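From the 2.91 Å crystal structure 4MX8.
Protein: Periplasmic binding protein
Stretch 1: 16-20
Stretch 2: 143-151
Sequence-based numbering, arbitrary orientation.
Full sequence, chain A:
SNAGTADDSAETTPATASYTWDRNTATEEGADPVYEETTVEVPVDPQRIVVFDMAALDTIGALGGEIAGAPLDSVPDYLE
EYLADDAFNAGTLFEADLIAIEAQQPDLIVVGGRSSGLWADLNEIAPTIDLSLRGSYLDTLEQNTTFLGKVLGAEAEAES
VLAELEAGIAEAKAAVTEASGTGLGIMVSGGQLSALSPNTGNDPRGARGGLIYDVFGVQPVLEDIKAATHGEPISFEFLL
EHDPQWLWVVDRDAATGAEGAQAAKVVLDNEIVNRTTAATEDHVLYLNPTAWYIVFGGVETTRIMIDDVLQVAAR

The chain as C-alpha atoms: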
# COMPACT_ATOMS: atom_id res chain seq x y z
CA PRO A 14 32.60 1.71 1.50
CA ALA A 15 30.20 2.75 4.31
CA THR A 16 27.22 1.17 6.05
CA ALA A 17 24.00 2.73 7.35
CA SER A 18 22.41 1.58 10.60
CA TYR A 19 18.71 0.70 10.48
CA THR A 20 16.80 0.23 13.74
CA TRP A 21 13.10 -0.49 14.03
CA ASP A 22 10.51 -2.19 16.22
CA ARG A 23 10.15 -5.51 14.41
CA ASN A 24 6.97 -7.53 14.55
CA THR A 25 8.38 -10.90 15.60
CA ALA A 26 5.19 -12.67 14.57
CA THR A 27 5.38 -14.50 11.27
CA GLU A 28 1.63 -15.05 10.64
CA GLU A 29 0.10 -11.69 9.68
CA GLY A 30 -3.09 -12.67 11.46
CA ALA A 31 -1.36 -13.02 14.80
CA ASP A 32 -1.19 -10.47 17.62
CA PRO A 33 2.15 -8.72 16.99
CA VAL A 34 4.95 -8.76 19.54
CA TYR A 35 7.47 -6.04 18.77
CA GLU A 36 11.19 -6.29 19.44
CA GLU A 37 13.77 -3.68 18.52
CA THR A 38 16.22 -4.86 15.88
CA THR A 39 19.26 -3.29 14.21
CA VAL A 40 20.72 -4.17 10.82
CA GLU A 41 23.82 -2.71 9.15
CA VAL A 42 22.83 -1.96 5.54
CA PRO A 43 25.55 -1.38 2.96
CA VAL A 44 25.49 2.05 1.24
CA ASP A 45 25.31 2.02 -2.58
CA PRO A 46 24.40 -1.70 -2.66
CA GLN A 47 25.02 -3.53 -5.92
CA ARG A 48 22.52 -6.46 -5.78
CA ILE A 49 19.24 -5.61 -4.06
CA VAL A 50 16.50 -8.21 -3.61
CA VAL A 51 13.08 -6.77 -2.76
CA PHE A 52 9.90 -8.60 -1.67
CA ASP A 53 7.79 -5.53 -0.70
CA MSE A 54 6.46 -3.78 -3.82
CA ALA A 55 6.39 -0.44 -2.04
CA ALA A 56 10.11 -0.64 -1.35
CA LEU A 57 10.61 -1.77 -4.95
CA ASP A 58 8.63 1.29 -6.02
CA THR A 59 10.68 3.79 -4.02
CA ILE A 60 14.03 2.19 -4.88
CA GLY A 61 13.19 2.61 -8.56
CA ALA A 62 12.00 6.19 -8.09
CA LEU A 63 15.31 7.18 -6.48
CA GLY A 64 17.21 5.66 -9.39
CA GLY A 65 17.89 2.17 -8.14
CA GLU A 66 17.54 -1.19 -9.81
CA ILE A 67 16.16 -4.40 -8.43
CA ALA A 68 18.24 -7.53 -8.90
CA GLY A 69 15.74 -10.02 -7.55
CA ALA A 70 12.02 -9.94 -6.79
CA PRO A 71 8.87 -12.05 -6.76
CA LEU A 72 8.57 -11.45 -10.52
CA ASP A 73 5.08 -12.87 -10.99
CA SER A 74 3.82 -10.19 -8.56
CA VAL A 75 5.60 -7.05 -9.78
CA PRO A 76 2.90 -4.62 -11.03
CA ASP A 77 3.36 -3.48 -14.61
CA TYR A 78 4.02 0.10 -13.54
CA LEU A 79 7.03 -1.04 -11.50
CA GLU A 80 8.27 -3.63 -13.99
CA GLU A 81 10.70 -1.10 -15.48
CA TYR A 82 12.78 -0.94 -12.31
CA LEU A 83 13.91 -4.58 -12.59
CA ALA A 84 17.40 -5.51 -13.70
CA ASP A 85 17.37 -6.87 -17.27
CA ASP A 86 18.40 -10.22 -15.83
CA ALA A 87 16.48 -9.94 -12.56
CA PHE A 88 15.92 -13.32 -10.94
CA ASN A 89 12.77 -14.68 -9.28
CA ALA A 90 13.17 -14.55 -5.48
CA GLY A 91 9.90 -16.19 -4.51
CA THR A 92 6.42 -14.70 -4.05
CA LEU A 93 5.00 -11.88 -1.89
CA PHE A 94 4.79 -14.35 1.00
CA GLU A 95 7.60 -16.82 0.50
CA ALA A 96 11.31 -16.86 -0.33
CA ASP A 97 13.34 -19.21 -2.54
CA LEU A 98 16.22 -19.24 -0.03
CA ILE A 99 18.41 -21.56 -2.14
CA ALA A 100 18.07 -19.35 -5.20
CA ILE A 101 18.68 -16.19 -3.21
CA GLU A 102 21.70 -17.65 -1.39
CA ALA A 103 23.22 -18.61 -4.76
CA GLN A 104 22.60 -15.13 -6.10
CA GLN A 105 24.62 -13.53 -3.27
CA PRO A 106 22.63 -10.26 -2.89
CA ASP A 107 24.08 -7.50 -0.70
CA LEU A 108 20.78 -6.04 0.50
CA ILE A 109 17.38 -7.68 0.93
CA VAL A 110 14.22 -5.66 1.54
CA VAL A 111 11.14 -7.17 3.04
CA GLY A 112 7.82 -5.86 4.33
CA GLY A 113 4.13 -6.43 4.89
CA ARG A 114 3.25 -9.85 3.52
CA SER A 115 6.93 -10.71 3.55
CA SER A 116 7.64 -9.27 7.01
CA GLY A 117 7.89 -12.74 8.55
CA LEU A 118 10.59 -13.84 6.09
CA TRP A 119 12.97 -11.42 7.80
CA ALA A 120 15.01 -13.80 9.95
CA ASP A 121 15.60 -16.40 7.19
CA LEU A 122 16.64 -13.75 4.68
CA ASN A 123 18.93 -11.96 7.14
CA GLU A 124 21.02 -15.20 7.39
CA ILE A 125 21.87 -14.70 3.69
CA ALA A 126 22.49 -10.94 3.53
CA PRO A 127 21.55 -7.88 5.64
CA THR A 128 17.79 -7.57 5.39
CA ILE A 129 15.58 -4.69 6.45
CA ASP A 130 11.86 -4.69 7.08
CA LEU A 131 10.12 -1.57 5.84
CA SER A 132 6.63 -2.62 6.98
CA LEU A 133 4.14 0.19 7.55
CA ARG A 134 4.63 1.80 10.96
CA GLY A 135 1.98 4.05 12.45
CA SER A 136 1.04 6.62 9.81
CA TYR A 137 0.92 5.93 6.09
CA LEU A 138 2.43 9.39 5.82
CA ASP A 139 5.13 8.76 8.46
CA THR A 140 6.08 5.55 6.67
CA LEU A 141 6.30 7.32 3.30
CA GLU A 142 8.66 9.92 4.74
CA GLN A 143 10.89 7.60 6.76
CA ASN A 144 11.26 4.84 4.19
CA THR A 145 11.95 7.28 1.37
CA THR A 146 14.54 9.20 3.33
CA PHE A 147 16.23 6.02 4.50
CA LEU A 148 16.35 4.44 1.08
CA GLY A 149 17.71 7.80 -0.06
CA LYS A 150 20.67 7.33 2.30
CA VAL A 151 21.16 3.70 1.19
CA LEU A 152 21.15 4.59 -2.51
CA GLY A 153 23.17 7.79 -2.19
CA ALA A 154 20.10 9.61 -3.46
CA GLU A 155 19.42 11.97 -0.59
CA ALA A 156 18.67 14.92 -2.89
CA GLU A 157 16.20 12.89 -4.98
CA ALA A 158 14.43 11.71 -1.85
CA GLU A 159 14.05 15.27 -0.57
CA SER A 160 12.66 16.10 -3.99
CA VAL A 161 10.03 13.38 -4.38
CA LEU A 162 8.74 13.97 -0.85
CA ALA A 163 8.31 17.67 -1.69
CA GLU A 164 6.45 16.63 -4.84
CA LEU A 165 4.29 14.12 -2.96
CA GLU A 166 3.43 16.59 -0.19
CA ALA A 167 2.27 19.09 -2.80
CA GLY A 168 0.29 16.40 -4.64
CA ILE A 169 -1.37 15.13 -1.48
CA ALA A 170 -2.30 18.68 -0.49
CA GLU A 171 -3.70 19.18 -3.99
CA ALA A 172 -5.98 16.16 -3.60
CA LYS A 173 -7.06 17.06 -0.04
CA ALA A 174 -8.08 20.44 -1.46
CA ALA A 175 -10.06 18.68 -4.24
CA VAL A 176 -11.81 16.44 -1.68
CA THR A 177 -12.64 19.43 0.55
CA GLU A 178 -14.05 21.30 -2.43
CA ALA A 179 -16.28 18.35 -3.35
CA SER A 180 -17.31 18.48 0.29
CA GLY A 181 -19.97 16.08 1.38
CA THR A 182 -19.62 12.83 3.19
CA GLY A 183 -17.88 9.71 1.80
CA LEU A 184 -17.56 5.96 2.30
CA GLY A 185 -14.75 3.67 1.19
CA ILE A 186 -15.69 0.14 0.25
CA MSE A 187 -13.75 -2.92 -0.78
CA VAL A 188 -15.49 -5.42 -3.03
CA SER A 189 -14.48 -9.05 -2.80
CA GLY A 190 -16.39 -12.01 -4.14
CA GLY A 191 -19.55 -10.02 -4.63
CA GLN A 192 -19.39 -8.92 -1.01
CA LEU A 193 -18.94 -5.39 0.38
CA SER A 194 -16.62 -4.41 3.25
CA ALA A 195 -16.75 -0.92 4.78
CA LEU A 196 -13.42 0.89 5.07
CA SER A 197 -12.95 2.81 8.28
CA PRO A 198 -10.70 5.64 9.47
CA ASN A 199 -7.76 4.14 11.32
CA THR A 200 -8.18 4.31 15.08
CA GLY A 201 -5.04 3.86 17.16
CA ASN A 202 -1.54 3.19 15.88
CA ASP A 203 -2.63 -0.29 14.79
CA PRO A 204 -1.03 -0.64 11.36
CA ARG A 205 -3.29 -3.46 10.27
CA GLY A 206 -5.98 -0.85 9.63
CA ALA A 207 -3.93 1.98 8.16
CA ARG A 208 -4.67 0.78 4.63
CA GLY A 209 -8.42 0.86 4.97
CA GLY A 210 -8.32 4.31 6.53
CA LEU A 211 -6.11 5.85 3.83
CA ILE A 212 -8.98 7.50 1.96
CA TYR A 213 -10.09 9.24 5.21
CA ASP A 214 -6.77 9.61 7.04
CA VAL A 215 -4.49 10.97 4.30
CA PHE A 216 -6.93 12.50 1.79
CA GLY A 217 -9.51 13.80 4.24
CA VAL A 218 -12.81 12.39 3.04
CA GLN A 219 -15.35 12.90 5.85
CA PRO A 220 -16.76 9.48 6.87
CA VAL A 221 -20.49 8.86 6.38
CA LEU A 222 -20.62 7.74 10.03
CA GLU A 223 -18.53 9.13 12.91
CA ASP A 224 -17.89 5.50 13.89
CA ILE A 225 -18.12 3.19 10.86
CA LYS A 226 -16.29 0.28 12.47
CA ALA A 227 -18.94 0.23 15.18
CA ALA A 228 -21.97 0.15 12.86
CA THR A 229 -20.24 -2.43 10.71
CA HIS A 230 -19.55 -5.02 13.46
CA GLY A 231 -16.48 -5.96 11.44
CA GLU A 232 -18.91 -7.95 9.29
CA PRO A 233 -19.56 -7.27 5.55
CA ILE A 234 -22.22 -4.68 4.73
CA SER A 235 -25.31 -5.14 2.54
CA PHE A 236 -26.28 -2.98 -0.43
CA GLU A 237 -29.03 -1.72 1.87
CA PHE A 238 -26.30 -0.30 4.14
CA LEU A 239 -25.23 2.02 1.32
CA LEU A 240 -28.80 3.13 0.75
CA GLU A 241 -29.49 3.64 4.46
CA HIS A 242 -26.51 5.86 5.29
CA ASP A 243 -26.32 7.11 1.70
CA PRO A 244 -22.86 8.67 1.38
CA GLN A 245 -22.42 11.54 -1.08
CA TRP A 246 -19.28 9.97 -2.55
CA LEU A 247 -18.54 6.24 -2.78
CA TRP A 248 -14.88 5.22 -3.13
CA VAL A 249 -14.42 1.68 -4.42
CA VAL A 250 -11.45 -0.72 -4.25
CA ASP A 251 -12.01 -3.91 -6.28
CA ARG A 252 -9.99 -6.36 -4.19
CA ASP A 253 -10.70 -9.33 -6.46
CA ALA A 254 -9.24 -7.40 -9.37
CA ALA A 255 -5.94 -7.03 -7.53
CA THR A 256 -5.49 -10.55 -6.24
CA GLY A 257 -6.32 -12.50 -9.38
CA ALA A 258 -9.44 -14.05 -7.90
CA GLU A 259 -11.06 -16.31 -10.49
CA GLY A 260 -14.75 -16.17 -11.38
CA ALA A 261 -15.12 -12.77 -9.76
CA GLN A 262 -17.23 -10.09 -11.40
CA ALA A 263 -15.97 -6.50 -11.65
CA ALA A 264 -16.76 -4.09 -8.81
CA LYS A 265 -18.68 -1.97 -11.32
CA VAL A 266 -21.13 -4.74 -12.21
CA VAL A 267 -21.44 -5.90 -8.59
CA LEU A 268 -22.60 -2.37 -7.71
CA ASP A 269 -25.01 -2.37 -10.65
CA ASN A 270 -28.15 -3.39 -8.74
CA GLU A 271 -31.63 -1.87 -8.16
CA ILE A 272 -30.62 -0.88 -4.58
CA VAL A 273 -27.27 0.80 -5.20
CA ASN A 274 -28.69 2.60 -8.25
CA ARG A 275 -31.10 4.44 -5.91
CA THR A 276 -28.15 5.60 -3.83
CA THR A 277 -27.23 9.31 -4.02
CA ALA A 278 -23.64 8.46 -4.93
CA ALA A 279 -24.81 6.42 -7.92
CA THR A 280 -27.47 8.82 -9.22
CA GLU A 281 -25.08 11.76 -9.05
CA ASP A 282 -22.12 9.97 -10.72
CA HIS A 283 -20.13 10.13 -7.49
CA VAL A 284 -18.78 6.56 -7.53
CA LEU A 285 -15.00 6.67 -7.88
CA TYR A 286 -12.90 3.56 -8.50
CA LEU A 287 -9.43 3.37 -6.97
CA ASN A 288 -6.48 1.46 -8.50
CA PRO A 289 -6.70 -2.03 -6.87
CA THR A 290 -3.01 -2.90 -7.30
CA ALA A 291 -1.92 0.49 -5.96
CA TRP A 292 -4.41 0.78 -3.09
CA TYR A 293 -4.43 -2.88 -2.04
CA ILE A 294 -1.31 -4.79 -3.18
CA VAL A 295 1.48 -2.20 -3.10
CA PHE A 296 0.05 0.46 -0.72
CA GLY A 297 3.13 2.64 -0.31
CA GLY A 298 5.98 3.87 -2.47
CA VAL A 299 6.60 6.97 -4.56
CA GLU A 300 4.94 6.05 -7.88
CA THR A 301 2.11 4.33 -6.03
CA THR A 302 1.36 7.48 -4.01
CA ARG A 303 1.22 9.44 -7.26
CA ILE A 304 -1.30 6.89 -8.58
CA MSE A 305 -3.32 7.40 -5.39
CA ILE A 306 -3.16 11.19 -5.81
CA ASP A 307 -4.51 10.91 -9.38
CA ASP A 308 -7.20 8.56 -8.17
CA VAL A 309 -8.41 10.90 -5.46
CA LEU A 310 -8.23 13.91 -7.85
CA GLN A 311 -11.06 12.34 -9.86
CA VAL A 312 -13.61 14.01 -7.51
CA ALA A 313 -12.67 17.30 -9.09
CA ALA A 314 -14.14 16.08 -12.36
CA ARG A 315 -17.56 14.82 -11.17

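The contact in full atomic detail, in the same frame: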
# COMPACT_ATOMS: atom_id res chain seq x y z
N THR A 16 28.51 1.77 5.76
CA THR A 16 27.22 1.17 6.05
C THR A 16 26.30 2.20 6.70
O THR A 16 26.75 3.26 7.15
CB THR A 16 27.32 -0.10 6.95
OG1 THR A 16 27.78 0.25 8.27
CG2 THR A 16 28.26 -1.10 6.33
N ALA A 17 25.01 1.90 6.73
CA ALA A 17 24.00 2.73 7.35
C ALA A 17 23.25 1.85 8.33
O ALA A 17 22.85 0.74 7.99
CB ALA A 17 23.06 3.29 6.32
N SER A 18 23.05 2.35 9.55
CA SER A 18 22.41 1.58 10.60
C SER A 18 20.90 1.75 10.55
O SER A 18 20.40 2.87 10.52
CB SER A 18 22.92 2.06 11.94
OG SER A 18 23.21 0.96 12.76
N TYR A 19 20.18 0.64 10.50
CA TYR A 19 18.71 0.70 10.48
C TYR A 19 18.10 -0.01 11.69
O TYR A 19 18.31 -1.22 11.88
CB TYR A 19 18.13 0.13 9.18
CG TYR A 19 16.64 0.40 9.07
CD1 TYR A 19 16.17 1.69 8.81
CD2 TYR A 19 15.71 -0.61 9.22
CE1 TYR A 19 14.81 1.95 8.72
CE2 TYR A 19 14.35 -0.35 9.13
CZ TYR A 19 13.90 0.93 8.88
OH TYR A 19 12.55 1.21 8.77
N THR A 20 17.36 0.75 12.50
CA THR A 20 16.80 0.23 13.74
C THR A 20 15.31 0.48 13.80
O THR A 20 14.85 1.62 13.68
CB THR A 20 17.45 0.83 14.97
OG1 THR A 20 18.83 0.44 15.01
CG2 THR A 20 16.77 0.31 16.22
N GLN A 143 9.74 8.32 6.22
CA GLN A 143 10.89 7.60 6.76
C GLN A 143 11.51 6.65 5.76
O GLN A 143 12.70 6.74 5.49
CB GLN A 143 10.54 6.92 8.08
CG GLN A 143 10.01 7.92 9.10
CD GLN A 143 9.74 7.30 10.45
OE1 GLN A 143 10.42 6.34 10.85
NE2 GLN A 143 8.76 7.85 11.18
N ASN A 144 10.72 5.75 5.19
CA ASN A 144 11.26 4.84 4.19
C ASN A 144 11.95 5.52 3.00
O ASN A 144 13.00 5.06 2.52
CB ASN A 144 10.19 3.86 3.73
CG ASN A 144 9.79 2.89 4.80
OD1 ASN A 144 10.48 2.77 5.82
ND2 ASN A 144 8.69 2.19 4.59
N THR A 145 11.37 6.62 2.52
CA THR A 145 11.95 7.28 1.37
C THR A 145 13.26 7.97 1.72
O THR A 145 14.23 7.93 0.97
CB THR A 145 10.97 8.26 0.75
OG1 THR A 145 9.78 7.55 0.43
CG2 THR A 145 11.54 8.87 -0.50
N THR A 146 13.30 8.61 2.88
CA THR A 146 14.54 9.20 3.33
C THR A 146 15.61 8.14 3.54
O THR A 146 16.73 8.29 3.07
CB THR A 146 14.36 9.97 4.62
OG1 THR A 146 13.39 11.00 4.42
CG2 THR A 146 15.64 10.57 5.02
N PHE A 147 15.25 7.06 4.23
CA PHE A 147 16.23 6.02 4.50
C PHE A 147 16.80 5.42 3.24
O PHE A 147 18.03 5.35 3.08
CB PHE A 147 15.70 4.88 5.36
CG PHE A 147 16.77 3.90 5.71
CD1 PHE A 147 17.89 4.31 6.44
CD2 PHE A 147 16.73 2.60 5.25
CE1 PHE A 147 18.91 3.43 6.74
CE2 PHE A 147 17.75 1.70 5.55
CZ PHE A 147 18.84 2.12 6.29
N LEU A 148 15.92 4.95 2.37
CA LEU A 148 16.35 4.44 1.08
C LEU A 148 17.22 5.47 0.35
O LEU A 148 18.24 5.13 -0.25
CB LEU A 148 15.15 4.00 0.26
CG LEU A 148 14.46 2.75 0.81
CD1 LEU A 148 13.18 2.52 0.05
CD2 LEU A 148 15.34 1.50 0.71
N GLY A 149 16.85 6.74 0.43
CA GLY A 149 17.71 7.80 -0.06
C GLY A 149 19.16 7.71 0.43
O GLY A 149 20.10 7.82 -0.35
N LYS A 150 19.34 7.51 1.73
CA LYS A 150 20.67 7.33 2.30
C LYS A 150 21.36 6.06 1.77
O LYS A 150 22.54 6.09 1.42
CB LYS A 150 20.56 7.29 3.82
CG LYS A 150 21.82 7.09 4.56
CD LYS A 150 21.70 7.78 5.90
CE LYS A 150 21.75 6.78 7.03
NZ LYS A 150 21.93 7.48 8.33
N VAL A 151 20.62 4.95 1.71
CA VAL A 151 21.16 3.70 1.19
C VAL A 151 21.65 3.85 -0.25
O VAL A 151 22.73 3.39 -0.59
CB VAL A 151 20.13 2.56 1.25
CG1 VAL A 151 20.66 1.32 0.55
CG2 VAL A 151 19.80 2.25 2.69
O HOH W 1 20.32 5.60 9.83
O HOH W 2 23.76 5.43 9.86

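A strand, 16-20, runs alongside a helix, 143-151, nearly antiparallel to it, with the axes 9.5 Å apart at closest approach. The alternation of the strand sets the rule: Ala17 and Tyr19 point toward the helix, while Ser18 between them points away.

Thr16 makes no contact. At Ala17 the backbones come close, its CA lying 6.9 Å from Val151 CA, and a methyl is enough to meet the helix: Ala17 CB sits 3.8 Å from Lys150 CE and 4.2 Å from Phe147 CE1. The lysine thus lends its aliphatic stem to the apolar patch.

Ser18 contributes backbone instead of side chain. One water donates to Ser18 O (2.8 Å from the water O) and accepts from Lys150 NZ (2.9 Å); a second accepts from both Ser18 N (3.2 Å) and Lys150 NZ (3.1 Å). The ammonium therefore reaches the strand through water, and no direct hydrogen bond joins the two stretches.

Tyr19 meets Phe147, one helical turn before Val151. Tyr19 CB packs 3.6 Å from Phe147 CZ, and Tyr19 CD1 lies over one face of the phenylalanine ring. The rings pair obliquely, centroids 4.6 Å apart and planes at 37°. Both side chains adopt the t rotamer at chi1. Farther out, Tyr19 OH stands 3.9 Å from Asn144 OD1, a contact without a hydrogen bond. Thr20 is out of reach.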